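Clavulanic acid biosynthesis oligopeptide binding protein 2 (Streptomyces clavuligerus, PDB 2WOL) probably binds oligopeptides as a solute-binding protein of the clavulanic acid biosynthetic pathway. Local coordinates at residues R198-G202 / A203-R207. Sequence-based numbering, arbitrary orientation.
Sequences RSDTG and ADYGR
Tyr205 folds back along the chain that precedes it and lies against Ser199, Asp200 and Thr201. Its CG is anti to its own backbone N (chi1 -171°), which swings the ring back toward these residues. One ring edge meets the carbonyl of Ser199, with CE1 3.5 Å from Ser199 O and the oxygen near the ring plane. The side chain of Asp200 crosses that of Tyr205 at about a right angle, and the carboxylate and ring planes are 74° apart. Asp200 OD1 is 4.2 Å from Tyr205 CB, so this is only a loose contact. The same oxygen takes the N-H of Gly202 (Gly202 N to Asp200 OD1 2.9 Å), from above the carboxylate plane. This is an Asx turn. Thr201 approaches from its hydroxyl end: OG1 lies 3.2 Å from Tyr205 CA. A water links Thr201 OG1 (3.1 Å) to Asp204 O (2.7 Å), donating to the carbonyl. Two i+3 to i backbone bonds, Asp204 N to Thr201 O (3.2 Å) and Tyr205 N to Gly202 O (3.0 Å), hold the 3-10 turns here.

Residues 198-207 lie in the loop between helix 183-186 and strand 215-221. Asp200 OD2 forms a salt bridge with Arg126 and a hydrogen bond with His122, which tie the turn to helix 117-127; Tyr155 OH adds a third bond. Tyr205 OH bonds to the backbone N of Arg210. In Asp200, OD1 shapes the turn, while OD2 gathers Arg126, His122 and Tyr155. The nearby Arg126 would be expected to favour the charged carboxylate.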
loop_
_atom_site.group_PDB
_atom_site.type_symbol
_atom_site.label_atom_id
_atom_site.label_comp_id
_atom_site.label_asym_id
_atom_site.label_seq_id
_atom_site.Cartn_x
_atom_site.Cartn_y
_atom_site.Cartn_z
ATOM N N ARG A 198 -11.826 19.874 -19.640
ATOM C CA ARG A 198 -12.816 19.728 -20.717
ATOM C C ARG A 198 -13.571 18.389 -20.726
ATOM O O ARG A 198 -14.720 18.329 -21.168
ATOM C CB ARG A 198 -12.176 19.979 -22.088
ATOM C CG ARG A 198 -10.989 19.075 -22.389
ATOM C CD ARG A 198 -10.399 19.309 -23.771
ATOM N NE ARG A 198 -9.245 18.432 -23.953
ATOM C CZ ARG A 198 -7.995 18.740 -23.611
ATOM N NH1 ARG A 198 -7.703 19.925 -23.099
ATOM N NH2 ARG A 198 -7.024 17.856 -23.793
ATOM N N SER A 199 -12.919 17.326 -20.254
ATOM C CA SER A 199 -13.511 15.983 -20.254
ATOM C C SER A 199 -13.907 15.518 -18.859
ATOM O O SER A 199 -14.353 14.384 -18.685
ATOM C CB SER A 199 -12.545 14.968 -20.872
ATOM O OG SER A 199 -12.268 15.277 -22.224
ATOM N N ASP A 200 -13.741 16.391 -17.873
ATOM C CA ASP A 200 -14.011 16.024 -16.483
ATOM C C ASP A 200 -15.499 16.095 -16.147
ATOM O O ASP A 200 -16.031 17.163 -15.825
ATOM C CB ASP A 200 -13.180 16.877 -15.514
ATOM C CG ASP A 200 -13.331 16.433 -14.065
ATOM O OD1 ASP A 200 -13.951 15.375 -13.815
ATOM O OD2 ASP A 200 -12.833 17.150 -13.174
ATOM N N THR A 201 -16.150 14.936 -16.212
ATOM C CA THR A 201 -17.567 14.792 -15.892
ATOM C C THR A 201 -17.814 14.553 -14.391
ATOM O O THR A 201 -18.890 14.093 -13.994
ATOM C CB THR A 201 -18.210 13.649 -16.712
ATOM O OG1 THR A 201 -17.376 12.486 -16.640
ATOM C CG2 THR A 201 -18.360 14.048 -18.168
ATOM N N GLY A 202 -16.815 14.857 -13.563
ATOM C CA GLY A 202 -16.968 14.820 -12.104
ATOM C C GLY A 202 -17.287 13.444 -11.549
ATOM O O GLY A 202 -16.523 12.500 -11.740
ATOM N N ALA A 203 -18.427 13.334 -10.867
ATOM C CA ALA A 203 -18.859 12.076 -10.250
ATOM C C ALA A 203 -18.971 10.930 -11.255
ATOM O O ALA A 203 -18.910 9.757 -10.875
ATOM C CB ALA A 203 -20.192 12.275 -9.539
ATOM N N ASP A 204 -19.140 11.279 -12.530
ATOM C CA ASP A 204 -19.329 10.295 -13.596
ATOM C C ASP A 204 -18.060 9.998 -14.397
ATOM O O ASP A 204 -18.116 9.259 -15.385
ATOM C CB ASP A 204 -20.425 10.770 -14.557
ATOM C CG ASP A 204 -21.783 10.865 -13.896
ATOM O OD1 ASP A 204 -22.217 9.879 -13.261
ATOM O OD2 ASP A 204 -22.423 11.932 -14.014
ATOM N N TYR A 205 -16.925 10.559 -13.976
ATOM C CA TYR A 205 -15.690 10.467 -14.760
ATOM C C TYR A 205 -15.254 9.027 -15.039
ATOM O O TYR A 205 -14.775 8.727 -16.132
ATOM C CB TYR A 205 -14.553 11.270 -14.116
ATOM C CG TYR A 205 -13.319 11.383 -14.992
ATOM C CD1 TYR A 205 -13.375 12.029 -16.232
ATOM C CD2 TYR A 205 -12.099 10.844 -14.585
ATOM C CE1 TYR A 205 -12.251 12.130 -17.040
ATOM C CE2 TYR A 205 -10.964 10.945 -15.384
ATOM C CZ TYR A 205 -11.049 11.586 -16.612
ATOM O OH TYR A 205 -9.936 11.688 -17.409
ATOM N N GLY A 206 -15.433 8.148 -14.055
ATOM C CA GLY A 206 -15.064 6.735 -14.190
ATOM C C GLY A 206 -15.795 5.991 -15.294
ATOM O O GLY A 206 -15.328 4.953 -15.764
ATOM N N ARG A 207 -16.941 6.525 -15.710
ATOM C CA ARG A 207 -17.758 5.916 -16.764
ATOM C C ARG A 207 -17.186 6.164 -18.160
ATOM O O ARG A 207 -17.547 5.478 -19.123
ATOM C CB ARG A 207 -19.202 6.428 -16.686
ATOM C CG ARG A 207 -19.951 5.981 -15.434
ATOM C CD ARG A 207 -21.378 6.545 -15.375
ATOM N NE ARG A 207 -22.331 5.916 -16.299
ATOM C CZ ARG A 207 -22.369 4.623 -16.628
ATOM N NH1 ARG A 207 -21.505 3.754 -16.115
ATOM N NH2 ARG A 207 -23.293 4.193 -17.480
HETATM O O HOH W 1 -18.833 10.039 -17.887
#